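Local coordinates for protein putative TetR family transcriptional regulator (Streptomyces coelicolor A3, PDB 3BQY) that probably binds DNA as a dimeric transcriptional repressor of the TetR family, with a helix-turn-helix head and an all-helical C-terminal domain, at residues L180-S185 with T189-F194; D93-F98 with E146-L151; G71-R76 with A122-G127; G114-L119 with G127-A132; R41-A44 with D48-T51. One frame throughout, in Å; residues are numbered along the deposited sequence. Where two conformers were deposited one is given.

Interaction 1 of 5, residues L180-S185 with T189-F194. With PO4 (phosphate ion), chain C.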
# COMPACT_ATOMS: atom_id res chain seq x y z
N LEU A 180 7.53 21.26 -5.88
CA LEU A 180 6.12 21.41 -5.48
C LEU A 180 5.09 21.29 -6.60
O LEU A 180 4.05 20.68 -6.39
CB LEU A 180 5.85 22.75 -4.75
CG LEU A 180 5.63 22.77 -3.24
CD1 LEU A 180 4.97 24.08 -2.80
CD2 LEU A 180 4.82 21.57 -2.72
N PRO A 181 5.34 21.88 -7.77
CA PRO A 181 4.32 21.64 -8.81
C PRO A 181 3.99 20.14 -9.03
O PRO A 181 2.80 19.76 -9.15
CB PRO A 181 4.95 22.25 -10.06
CG PRO A 181 5.82 23.39 -9.51
CD PRO A 181 6.39 22.80 -8.23
N VAL A 182 5.03 19.31 -9.08
CA VAL A 182 4.88 17.90 -9.31
C VAL A 182 4.25 17.22 -8.09
O VAL A 182 3.32 16.42 -8.23
CB VAL A 182 6.26 17.23 -9.65
CG1 VAL A 182 6.07 15.82 -10.18
CG2 VAL A 182 7.06 18.08 -10.67
N LEU A 183 4.76 17.50 -6.89
CA LEU A 183 4.29 16.88 -5.63
C LEU A 183 2.81 17.12 -5.33
O LEU A 183 2.13 16.23 -4.79
CB LEU A 183 5.09 17.38 -4.43
CG LEU A 183 6.56 16.99 -4.37
CD1 LEU A 183 7.23 17.75 -3.24
CD2 LEU A 183 6.76 15.49 -4.17
N THR A 184 2.32 18.31 -5.67
CA THR A 184 0.94 18.71 -5.38
C THR A 184 0.03 18.52 -6.60
O THR A 184 -1.15 18.89 -6.56
CB THR A 184 0.86 20.19 -4.92
OG1 THR A 184 1.35 21.05 -5.96
CG2 THR A 184 1.69 20.38 -3.67
N SER A 185 0.60 17.95 -7.67
CA SER A 185 -0.14 17.63 -8.90
C SER A 185 -1.35 16.74 -8.56
O SER A 185 -1.24 15.81 -7.75
CB SER A 185 0.81 16.88 -9.85
OG SER A 185 0.34 16.82 -11.19
N THR A 189 -2.71 9.67 -12.26
CA THR A 189 -2.49 8.76 -13.37
C THR A 189 -1.05 8.85 -13.89
O THR A 189 -0.41 7.82 -14.11
CB THR A 189 -3.51 8.97 -14.50
OG1 THR A 189 -4.82 8.72 -13.99
CG2 THR A 189 -3.26 7.98 -15.66
N ALA A 190 -0.56 10.08 -14.10
CA ALA A 190 0.83 10.31 -14.50
C ALA A 190 1.83 9.74 -13.48
O ALA A 190 2.83 9.11 -13.87
CB ALA A 190 1.10 11.82 -14.73
N HIS A 191 1.56 9.92 -12.18
CA HIS A 191 2.43 9.34 -11.14
C HIS A 191 2.45 7.81 -11.24
O HIS A 191 3.52 7.19 -11.19
CB HIS A 191 1.96 9.78 -9.74
CG HIS A 191 2.15 11.24 -9.49
ND1 HIS A 191 1.65 11.88 -8.38
CD2 HIS A 191 2.75 12.19 -10.23
CE1 HIS A 191 1.96 13.15 -8.43
NE2 HIS A 191 2.62 13.38 -9.55
N PHE A 192 1.28 7.22 -11.42
CA PHE A 192 1.16 5.78 -11.54
C PHE A 192 1.95 5.26 -12.75
O PHE A 192 2.72 4.29 -12.64
CB PHE A 192 -0.30 5.36 -11.66
CG PHE A 192 -0.48 3.87 -11.82
CD1 PHE A 192 -0.16 3.00 -10.77
CD2 PHE A 192 -0.93 3.34 -13.03
CE1 PHE A 192 -0.32 1.60 -10.92
CE2 PHE A 192 -1.08 1.96 -13.19
CZ PHE A 192 -0.79 1.10 -12.15
N GLU A 193 1.75 5.90 -13.90
CA GLU A 193 2.44 5.50 -15.11
C GLU A 193 3.97 5.58 -14.94
O GLU A 193 4.71 4.73 -15.46
CB GLU A 193 1.97 6.33 -16.31
CG GLU A 193 0.52 6.02 -16.75
CD GLU A 193 0.32 4.54 -17.19
OE1 GLU A 193 1.24 3.96 -17.80
OE2 GLU A 193 -0.75 3.98 -16.91
N PHE A 194 4.45 6.61 -14.23
CA PHE A 194 5.87 6.78 -14.00
C PHE A 194 6.42 5.61 -13.19
O PHE A 194 7.48 5.06 -13.51
CB PHE A 194 6.15 8.11 -13.29
CG PHE A 194 7.60 8.37 -13.04
CD1 PHE A 194 8.41 8.93 -14.04
CD2 PHE A 194 8.17 8.01 -11.82
CE1 PHE A 194 9.77 9.17 -13.79
CE2 PHE A 194 9.52 8.25 -11.58
CZ PHE A 194 10.32 8.83 -12.55
P PO4 C . 3.30 15.15 -12.66
O1 PO4 C . 2.21 15.41 -13.68
O2 PO4 C . 3.22 13.69 -12.26
O3 PO4 C . 4.66 15.43 -13.25
O4 PO4 C . 3.06 16.02 -11.48

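Interaction 2 of 5, residues D93-F98 with E146-L151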
# COMPACT_ATOMS: atom_id res chain seq x y z
N ASP A 93 -12.74 3.92 -1.26
CA ASP A 93 -11.94 3.07 -0.37
C ASP A 93 -11.70 1.65 -0.94
O ASP A 93 -11.45 0.72 -0.18
CB ASP A 93 -12.61 2.95 1.01
CG ASP A 93 -12.72 4.28 1.71
OD1 ASP A 93 -11.78 5.10 1.58
OD2 ASP A 93 -13.75 4.50 2.39
N GLY A 94 -11.74 1.50 -2.25
CA GLY A 94 -11.58 0.17 -2.86
C GLY A 94 -10.23 -0.48 -2.57
O GLY A 94 -10.14 -1.68 -2.33
N ALA A 95 -9.15 0.30 -2.62
CA ALA A 95 -7.81 -0.27 -2.32
C ALA A 95 -7.71 -0.80 -0.88
O ALA A 95 -7.08 -1.82 -0.63
CB ALA A 95 -6.70 0.77 -2.63
N ARG A 96 -8.33 -0.09 0.07
CA ARG A 96 -8.37 -0.54 1.48
C ARG A 96 -9.09 -1.87 1.59
O ARG A 96 -8.66 -2.76 2.32
CB ARG A 96 -9.07 0.50 2.37
CG ARG A 96 -8.22 1.74 2.61
CD ARG A 96 -8.94 2.81 3.45
NE ARG A 96 -9.40 2.30 4.74
CZ ARG A 96 -10.34 2.89 5.48
NH1 ARG A 96 -10.92 4.01 5.05
NH2 ARG A 96 -10.72 2.36 6.62
N VAL A 97 -10.21 -2.01 0.86
CA VAL A 97 -10.95 -3.26 0.90
C VAL A 97 -10.10 -4.40 0.30
O VAL A 97 -10.02 -5.49 0.88
CB VAL A 97 -12.31 -3.15 0.16
CG1 VAL A 97 -13.05 -4.50 0.12
CG2 VAL A 97 -13.22 -2.04 0.81
N PHE A 98 -9.50 -4.16 -0.86
CA PHE A 98 -8.66 -5.17 -1.51
C PHE A 98 -7.43 -5.53 -0.66
O PHE A 98 -7.16 -6.72 -0.45
CB PHE A 98 -8.23 -4.66 -2.89
CG PHE A 98 -7.47 -5.67 -3.70
CD1 PHE A 98 -8.12 -6.74 -4.29
CD2 PHE A 98 -6.07 -5.55 -3.84
CE1 PHE A 98 -7.42 -7.70 -5.05
CE2 PHE A 98 -5.36 -6.49 -4.60
CZ PHE A 98 -6.03 -7.57 -5.19
N GLU A 146 -2.90 5.35 -1.42
CA GLU A 146 -2.52 6.74 -1.16
C GLU A 146 -3.26 7.75 -2.04
O GLU A 146 -3.62 8.83 -1.58
CB GLU A 146 -1.00 6.92 -1.22
CG GLU A 146 -0.26 5.95 -0.21
CD GLU A 146 -0.49 6.25 1.31
OE1 GLU A 146 -1.56 6.78 1.72
OE2 GLU A 146 0.43 5.95 2.10
N GLU A 147 -3.55 7.37 -3.29
CA GLU A 147 -4.40 8.21 -4.16
C GLU A 147 -5.79 8.37 -3.55
O GLU A 147 -6.33 9.49 -3.48
CB GLU A 147 -4.51 7.60 -5.57
CG GLU A 147 -5.56 8.32 -6.42
CD GLU A 147 -5.56 7.91 -7.89
OE1 GLU A 147 -4.71 7.10 -8.32
OE2 GLU A 147 -6.42 8.43 -8.63
N GLN A 148 -6.38 7.26 -3.08
CA GLN A 148 -7.71 7.33 -2.48
C GLN A 148 -7.75 8.08 -1.14
O GLN A 148 -8.72 8.81 -0.86
CB GLN A 148 -8.37 5.95 -2.39
CG GLN A 148 -8.75 5.47 -3.80
CD GLN A 148 -9.38 4.11 -3.82
OE1 GLN A 148 -8.89 3.18 -3.17
NE2 GLN A 148 -10.45 3.97 -4.61
N ALA A 149 -6.70 7.93 -0.35
CA ALA A 149 -6.57 8.70 0.90
C ALA A 149 -6.60 10.21 0.63
O ALA A 149 -7.18 10.97 1.42
CB ALA A 149 -5.31 8.31 1.64
N ALA A 150 -5.96 10.62 -0.46
CA ALA A 150 -5.85 12.03 -0.85
C ALA A 150 -7.17 12.59 -1.34
O ALA A 150 -7.45 13.78 -1.13
CB ALA A 150 -4.80 12.21 -1.91
N LEU A 151 -7.97 11.75 -1.98
CA LEU A 151 -9.25 12.17 -2.55
C LEU A 151 -10.40 12.11 -1.55
O LEU A 151 -11.49 12.59 -1.84
CB LEU A 151 -9.60 11.34 -3.80
CG LEU A 151 -8.62 11.41 -4.99
CD1 LEU A 151 -8.76 10.17 -5.88
CD2 LEU A 151 -8.80 12.70 -5.78
O HOH W 1 -8.67 2.93 -0.45

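Interaction 3 of 5, residues G71-R76 with A122-G127. With PO4 (phosphate ion), chain B.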
# COMPACT_ATOMS: atom_id res chain seq x y z
N GLY A 71 0.32 -6.43 -27.91
CA GLY A 71 1.37 -5.68 -27.25
C GLY A 71 2.46 -6.66 -26.79
O GLY A 71 2.23 -7.87 -26.70
N ASP A 72 3.65 -6.14 -26.52
CA ASP A 72 4.75 -6.95 -26.01
C ASP A 72 4.50 -7.25 -24.52
O ASP A 72 3.52 -6.78 -23.95
CB ASP A 72 6.07 -6.19 -26.21
CG ASP A 72 6.26 -5.09 -25.15
OD1 ASP A 72 5.28 -4.41 -24.84
OD2 ASP A 72 7.37 -4.98 -24.58
N TRP A 73 5.40 -8.00 -23.87
CA TRP A 73 5.19 -8.39 -22.49
C TRP A 73 5.05 -7.16 -21.55
O TRP A 73 4.31 -7.20 -20.56
CB TRP A 73 6.33 -9.31 -22.01
CG TRP A 73 7.67 -8.62 -22.00
CD1 TRP A 73 8.60 -8.59 -23.01
CD2 TRP A 73 8.20 -7.83 -20.93
NE1 TRP A 73 9.71 -7.84 -22.61
CE2 TRP A 73 9.48 -7.35 -21.35
CE3 TRP A 73 7.73 -7.47 -19.63
CZ2 TRP A 73 10.28 -6.53 -20.54
CZ3 TRP A 73 8.53 -6.65 -18.84
CH2 TRP A 73 9.79 -6.18 -19.30
N SER A 74 5.81 -6.09 -21.84
CA SER A 74 5.78 -4.91 -20.95
C SER A 74 4.44 -4.19 -21.07
O SER A 74 3.88 -3.74 -20.05
CB SER A 74 6.97 -3.95 -21.19
OG SER A 74 6.91 -3.41 -22.50
N GLU A 75 3.91 -4.09 -22.30
CA GLU A 75 2.58 -3.50 -22.50
C GLU A 75 1.49 -4.36 -21.85
O GLU A 75 0.58 -3.83 -21.21
CB GLU A 75 2.25 -3.30 -23.99
CG GLU A 75 1.01 -2.43 -24.21
CD GLU A 75 1.06 -1.14 -23.39
OE1 GLU A 75 2.08 -0.43 -23.50
OE2 GLU A 75 0.12 -0.88 -22.60
N ARG A 76 1.58 -5.68 -21.98
CA ARG A 76 0.53 -6.51 -21.36
C ARG A 76 0.60 -6.46 -19.82
O ARG A 76 -0.42 -6.46 -19.13
CB ARG A 76 0.60 -7.95 -21.88
CG ARG A 76 0.32 -7.99 -23.40
CD ARG A 76 0.57 -9.40 -23.94
NE ARG A 76 -0.46 -10.33 -23.44
CZ ARG A 76 -0.25 -11.61 -23.11
NH1 ARG A 76 0.97 -12.14 -23.13
NH2 ARG A 76 -1.28 -12.36 -22.72
N ALA A 122 7.64 -14.58 -21.66
CA ALA A 122 8.50 -13.58 -22.31
C ALA A 122 9.98 -13.79 -21.96
O ALA A 122 10.83 -13.00 -22.37
CB ALA A 122 8.08 -12.17 -21.88
N GLY A 123 10.28 -14.85 -21.22
CA GLY A 123 11.68 -15.22 -20.98
C GLY A 123 12.17 -14.90 -19.58
O GLY A 123 13.36 -15.07 -19.29
N PHE A 124 11.29 -14.48 -18.68
CA PHE A 124 11.70 -14.35 -17.27
C PHE A 124 11.72 -15.69 -16.56
O PHE A 124 10.80 -16.50 -16.75
CB PHE A 124 10.79 -13.39 -16.51
CG PHE A 124 10.93 -11.97 -16.96
CD1 PHE A 124 10.20 -11.49 -18.05
CD2 PHE A 124 11.84 -11.13 -16.33
CE1 PHE A 124 10.36 -10.16 -18.50
CE2 PHE A 124 12.02 -9.81 -16.79
CZ PHE A 124 11.26 -9.34 -17.86
N GLY A 125 12.74 -15.90 -15.72
CA GLY A 125 12.82 -17.11 -14.91
C GLY A 125 11.75 -17.07 -13.83
O GLY A 125 11.18 -15.99 -13.54
N ASP A 126 11.48 -18.24 -13.24
CA ASP A 126 10.43 -18.40 -12.22
C ASP A 126 10.54 -17.37 -11.09
O ASP A 126 9.55 -16.76 -10.72
CB ASP A 126 10.50 -19.79 -11.55
CG ASP A 126 10.09 -20.92 -12.50
OD1 ASP A 126 9.42 -20.66 -13.52
OD2 ASP A 126 10.49 -22.07 -12.21
N GLY A 127 11.73 -17.25 -10.50
CA GLY A 127 11.94 -16.33 -9.37
C GLY A 127 11.67 -14.87 -9.73
O GLY A 127 10.98 -14.17 -9.00
P PO4 B . 10.74 -8.75 -26.20
O1 PO4 B . 11.09 -7.64 -25.23
O2 PO4 B . 9.42 -8.43 -26.87
O3 PO4 B . 11.86 -8.87 -27.22
O4 PO4 B . 10.62 -10.09 -25.47

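Interaction 4 of 5, residues G114-L119 with G127-A132. With PO4 (phosphate ion), chain D.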
# COMPACT_ATOMS: atom_id res chain seq x y z
N GLY A 114 -2.00 -14.83 -14.46
CA GLY A 114 -1.90 -14.20 -15.77
C GLY A 114 -0.65 -13.33 -15.83
O GLY A 114 0.11 -13.40 -16.80
N LEU A 115 -0.43 -12.51 -14.79
CA LEU A 115 0.76 -11.64 -14.74
C LEU A 115 2.06 -12.43 -14.73
O LEU A 115 2.98 -12.15 -15.51
CB LEU A 115 0.70 -10.68 -13.53
CG LEU A 115 1.70 -9.50 -13.56
CD1 LEU A 115 1.24 -8.34 -12.62
CD2 LEU A 115 3.09 -9.91 -13.18
N VAL A 116 2.16 -13.42 -13.84
CA VAL A 116 3.35 -14.28 -13.80
C VAL A 116 3.56 -14.98 -15.16
O VAL A 116 4.70 -15.08 -15.65
CB VAL A 116 3.26 -15.32 -12.63
CG1 VAL A 116 4.44 -16.31 -12.68
CG2 VAL A 116 3.20 -14.61 -11.24
N GLY A 117 2.46 -15.47 -15.76
CA GLY A 117 2.51 -16.12 -17.07
C GLY A 117 3.04 -15.23 -18.18
O GLY A 117 3.84 -15.64 -19.02
N VAL A 118 2.59 -13.99 -18.20
CA VAL A 118 3.09 -13.04 -19.22
C VAL A 118 4.62 -12.94 -19.15
O VAL A 118 5.30 -13.00 -20.17
CB VAL A 118 2.44 -11.64 -19.00
CG1 VAL A 118 3.19 -10.54 -19.78
CG2 VAL A 118 0.96 -11.71 -19.44
N LEU A 119 5.15 -12.79 -17.94
CA LEU A 119 6.61 -12.67 -17.73
C LEU A 119 7.34 -13.97 -18.04
O LEU A 119 8.35 -13.95 -18.78
CB LEU A 119 6.91 -12.21 -16.29
CG LEU A 119 6.28 -10.82 -16.04
CD1 LEU A 119 6.53 -10.39 -14.56
CD2 LEU A 119 6.83 -9.74 -17.01
N GLY A 127 11.73 -17.25 -10.50
CA GLY A 127 11.94 -16.33 -9.37
C GLY A 127 11.67 -14.87 -9.73
O GLY A 127 10.98 -14.17 -9.00
N ASP A 128 12.21 -14.41 -10.86
CA ASP A 128 11.96 -13.04 -11.31
C ASP A 128 10.48 -12.78 -11.59
O ASP A 128 9.95 -11.73 -11.19
CB ASP A 128 12.80 -12.70 -12.54
CG ASP A 128 14.30 -12.57 -12.21
OD1 ASP A 128 14.66 -12.51 -11.01
OD2 ASP A 128 15.11 -12.55 -13.16
N ALA A 129 9.82 -13.73 -12.25
CA ALA A 129 8.41 -13.53 -12.60
C ALA A 129 7.52 -13.47 -11.34
O ALA A 129 6.63 -12.62 -11.25
CB ALA A 129 7.92 -14.64 -13.57
N ALA A 130 7.73 -14.38 -10.40
CA ALA A 130 6.95 -14.38 -9.17
C ALA A 130 7.25 -13.15 -8.31
O ALA A 130 6.33 -12.52 -7.78
CB ALA A 130 7.21 -15.67 -8.35
N ARG A 131 8.52 -12.80 -8.19
CA ARG A 131 8.85 -11.61 -7.42
C ARG A 131 8.30 -10.35 -8.08
O ARG A 131 7.89 -9.41 -7.39
CB ARG A 131 10.37 -11.52 -7.21
CG ARG A 131 10.85 -12.55 -6.19
CD ARG A 131 12.33 -12.44 -5.88
NE ARG A 131 13.17 -12.62 -7.07
CZ ARG A 131 13.87 -13.72 -7.35
NH1 ARG A 131 13.82 -14.77 -6.51
NH2 ARG A 131 14.62 -13.76 -8.46
N ALA A 132 8.27 -10.32 -9.41
CA ALA A 132 7.73 -9.17 -10.14
C ALA A 132 6.22 -9.02 -9.86
O ALA A 132 5.72 -7.91 -9.76
CB ALA A 132 7.94 -9.35 -11.67
P PO4 D . 12.37 -15.48 -2.80
O1 PO4 D . 13.37 -15.74 -1.69
O2 PO4 D . 12.00 -14.02 -2.76
O3 PO4 D . 12.97 -15.81 -4.14
O4 PO4 D . 11.16 -16.32 -2.56

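Interaction 5 of 5, residues R41-A44 with D48-T51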
# COMPACT_ATOMS: atom_id res chain seq x y z
N ARG A 41 -26.21 -15.14 8.07
CA ARG A 41 -26.42 -16.45 7.45
C ARG A 41 -25.69 -16.57 6.11
O ARG A 41 -25.30 -17.66 5.72
CB ARG A 41 -27.91 -16.76 7.31
CG ARG A 41 -28.57 -17.09 8.64
CD ARG A 41 -29.99 -17.68 8.47
NE ARG A 41 -30.99 -16.65 8.15
CZ ARG A 41 -31.80 -16.08 9.04
NH1 ARG A 41 -31.75 -16.43 10.32
NH2 ARG A 41 -32.68 -15.16 8.64
N TYR A 42 -25.49 -15.44 5.43
CA TYR A 42 -24.75 -15.41 4.16
C TYR A 42 -23.27 -15.14 4.33
O TYR A 42 -22.45 -15.65 3.57
CB TYR A 42 -25.39 -14.40 3.19
CG TYR A 42 -26.79 -14.82 2.82
CD1 TYR A 42 -27.01 -15.77 1.80
CD2 TYR A 42 -27.90 -14.33 3.52
CE1 TYR A 42 -28.31 -16.20 1.48
CE2 TYR A 42 -29.19 -14.75 3.20
CZ TYR A 42 -29.39 -15.68 2.18
OH TYR A 42 -30.68 -16.09 1.88
N PHE A 43 -22.92 -14.33 5.33
CA PHE A 43 -21.54 -14.00 5.62
C PHE A 43 -21.32 -14.15 7.12
O PHE A 43 -21.87 -13.38 7.89
CB PHE A 43 -21.22 -12.56 5.19
CG PHE A 43 -21.45 -12.32 3.74
CD1 PHE A 43 -20.50 -12.69 2.81
CD2 PHE A 43 -22.64 -11.76 3.30
CE1 PHE A 43 -20.72 -12.49 1.45
CE2 PHE A 43 -22.87 -11.54 1.95
CZ PHE A 43 -21.89 -11.91 1.03
N ALA A 44 -20.50 -15.12 7.51
CA ALA A 44 -20.28 -15.40 8.94
C ALA A 44 -19.73 -14.20 9.70
O ALA A 44 -20.00 -14.03 10.89
CB ALA A 44 -19.37 -16.61 9.11
N ASP A 48 -15.69 -11.61 5.81
CA ASP A 48 -16.14 -12.49 4.72
C ASP A 48 -16.87 -11.68 3.65
O ASP A 48 -16.66 -11.86 2.45
CB ASP A 48 -17.05 -13.61 5.25
CG ASP A 48 -16.32 -14.52 6.25
OD1 ASP A 48 -15.20 -14.95 5.96
OD2 ASP A 48 -16.87 -14.80 7.34
N LEU A 49 -17.72 -10.76 4.08
CA LEU A 49 -18.33 -9.81 3.15
C LEU A 49 -17.25 -8.98 2.42
O LEU A 49 -17.28 -8.86 1.19
CB LEU A 49 -19.33 -8.90 3.87
CG LEU A 49 -19.87 -7.72 3.04
CD1 LEU A 49 -20.79 -8.23 1.90
CD2 LEU A 49 -20.58 -6.73 3.96
N LEU A 50 -16.31 -8.39 3.16
CA LEU A 50 -15.23 -7.60 2.55
C LEU A 50 -14.42 -8.40 1.55
O LEU A 50 -14.08 -7.89 0.46
CB LEU A 50 -14.31 -6.99 3.62
CG LEU A 50 -15.00 -5.89 4.47
CD1 LEU A 50 -14.14 -5.61 5.70
CD2 LEU A 50 -15.26 -4.64 3.68
N THR A 51 -14.13 -9.65 1.89
CA THR A 51 -13.39 -10.55 1.01
C THR A 51 -14.18 -10.75 -0.31
O THR A 51 -13.62 -10.67 -1.40
CB THR A 51 -13.07 -11.86 1.75
OG1 THR A 51 -12.13 -11.56 2.80
CG2 THR A 51 -12.50 -12.92 0.82

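Interaction 1 of 5, residues L180-S185 with T189-F194
His-191 on helix 188-206 reaches across to Val-182 in the last turn of helix 174-183 and Ser-185 just beyond it. A short turn joins these two helices in the all-helical C-terminal domain of the TetR fold. The CB of His-191 points toward 180-185. With chi1 at -68°, CG lies beside the backbone N, and the imidazole is carried across the gap. One side of the ring, at CD2, lies against a phosphate ion that probably came from the crystallisation liquor. That approach to phosphate O2 is too short to be reliable, so the ion's placement is doubtful. On the other side CE1 comes within 3.5 Å of Val-182 O. The tip, NE2, is 3.4 Å from Val-182 O, which sits at the ring edge in its plane. NE2 also gives a weak hydrogen bond of 3.3 Å to phosphate O4. Ser-185 CB approaches NE2 obliquely at 4.0 Å. Its OG is turned trans to the backbone N (chi1 -164°) and lies 2.9 Å from the same O4, a weak bond that is not settled. Both bonds share the doubt about the ion. Arg-131 of the second subunit also holds the phosphate and packs on Val-182 and His-191, so the ion sits at the subunit interface. Behind the contact, Thr-184 N and OG1 grip Leu-180 O from opposite faces of its carbonyl plane, OG1 at 2.8 Å.

Interaction 2 of 5, residues D93-F98 with E146-L151
Gln-148 on the long helix 126-151 puts its amide against the first turn of helix 94-99, where it meets Gly-94 and Ala-95. This is a polar tie between a long helix and the start of a short one, in the interior of the TetR-type C-terminal domain. OE1 is the working atom. It accepts from Ala-95 N at 2.9 Å, an almost straight bond with an N-H...O angle of 164°. The donor lies in the carbonyl plane, on a lone pair. The CB of Ala-95 touches the same oxygen at 3.3 Å. A water also donates to Gln-148 OE1 at 2.7 Å and accepts from Arg-96 N. Two successive N-H groups of the first turn are thus satisfied by one oxygen, one directly and one through water. The Gln-148 chain runs extended beyond CG (chi2 179°), which gives it the length to span the gap between the helices. The other end of the amide is held too. NE2 bonds to Leu-88 O and more weakly to His-91 O, so the flat group is fixed from both sides. Further out, Asp-93 stands at the N-cap position, but its side chain makes no capping bond. It turns instead to the N-terminal domain, where OD2 accepts from Leu-20 N. Arg-96 joins Asp-21 there through a salt bridge. Its NH1 lies 3.7 Å from Asp-93 OD1, a long salt bridge.

Interaction 3 of 5, residues G71-R76 with A122-G127
Trp-73, in the first turn of helix 73-89, packs on Ala-122 and Phe-124 in the turn between helices 106-121 and 126-151. The contact closes one end of the helical bundle of the TetR-type C-terminal domain. The aromatic contact is a T-shaped (edge-to-face) pair. The CE1-CZ edge of Phe-124 stands over one face of the indole, with planes at 72° and CZ 3.8 Å from Trp-73 CH2. The six-membered ring centroids are 5.0 Å apart. Ser-74 CB and Asp-72 OD2 lie over the rim of the opposite indole face. The apolar part is completed by Ala-122 CB, 3.4 Å from Trp-73 CB. With chi1 at 64°, CG of Trp-73 sits between the backbone N and carbonyl carbon, and this turns the indole so that one face meets the edge of Phe-124. A glycine here would probably open a gap beside Ala-122 and deprive the Phe-124 edge of the face it rests on. Polar contacts lie at the margins. Trp-73 NE1 gives a hydrogen bond of 3.0 Å to O1 of a phosphate ion, probably from the crystallisation liquor, which Arg-207 also binds. Gly-123 has positive phi and ends the preceding helix in a Schellman motif. At the start of helix 73-89, Asp-72 is the N-cap. Its OD1 accepts from Glu-75 N at 2.9 Å, and the syn lone pair of OD2 takes Ser-74 OG at 2.6 Å.

Interaction 4 of 5, residues G114-L119 with G127-A132
Val-116 and Leu-119 press on Ala-129 from one side, while the shortest polar bond lies on the far side of the same helix, from Arg-131 NH1 to O3 of a phosphate ion at 2.7 Å. The ion probably comes from the crystallisation liquor and meets the guanidinium at its edge, in plane. Arg-131 NH2 makes a salt bridge of 2.8 Å to Asp-128 OD1, on the anti side and tilted out of the carboxylate plane. Gly-127 O sits 3.3 Å above the centre of the guanidinium plane. Asp-128 and Gly-127 O hold the guanidinium to its own helix, away from the helix pair.

The side chains that meet are all apolar. Helices 106-121 and 126-151 form an antiparallel helical hairpin of the TetR-type C-terminal domain, joined by a short connection, at 144° with axes 8.6 Å apart in this section. Ala-129 CB lies between Leu-119 CB at 3.8 Å and Val-116 CG1 at 4.0 Å. Val-116 places CG1 trans to its backbone N (chi1 174°), while CG2 reaches the backbone of Ala-129 and Ala-130. Leu-119 CD1 comes to 3.4 Å of Ala-132 CB, tighter than usual van der Waals contact. The second subunit packs on the same region, with His-175 of that chain on Val-116 and Thr-179 of that chain on Ala-130. Ala-129 and Ala-132 keep the facing side chains short, so close approach of the backbones carries the joint, with the charged pair on the other side of helix 126-151, where Phe-194 of the second subunit packs on it.

Interaction 5 of 5, residues R41-A44 with D48-T51
Phe-43 leaves the helical conformation, and its CA comes within 5.7 Å of the CA of Asp-48 in the helix that follows. Phe-43 is the last residue of the predicted helix-turn-helix DNA-binding motif, and 48-51 lies on helix 46-57, which follows it. The Phe-43 ring does most of the touching. Leu-49 CD1 sits over one face, 4.0 Å from the ring centroid and 16° off the normal, a CH-pi contact. At the near rim, Phe-43 CD1 lies 3.6 Å from Leu-49 N, so the ring also rests on the helix backbone. Leu-49 has its CG trans to the backbone N (chi1 171°), which brings the branch over the ring. Arg-4, Thr-7 and Val-8 of helix 4-18 also pack on the phenyl group, and Ala-11 on Leu-49. The ring is therefore wedged between helix 4-18 and helix 46-57. The polar margin is slight. Asp-48 OD2 lies 3.6 Å from Ala-44 CB and bonds weakly to Ala-45 N. A serine in place of Phe-43 would probably strip Leu-49 of its CH-pi partner and open a gap toward helix 4-18. Since the main cross-contact is apolar and the ring is buried, hydrophobic packing is what joins the end of the DNA-binding motif to helix 46-57, with the aspartate only at its edge.

Overall arrangement
Interactions 2 and 4 are buried, whereas 1, 3 and 5 are only partly so. Interactions 2, 3 and 4 all use helix 126-151, the first near its C-terminal end and the other two near its start. Interactions 3 and 4 share Gly-127 and touch, with centres about 7 Å apart. Interaction 2 is the polar core contact; interaction 4 is apolar. Interaction 3 adds aromatic packing, and interaction 1 is chiefly polar around a phosphate ion. Interactions 1 to 4 all touch the second subunit; interaction 5 does not. Interaction 5 belongs to the DNA-binding part, about 37 Å from interaction 1 between centres. It meets interaction 2 through packing of Leu-50 on Val-97, where the two domains join.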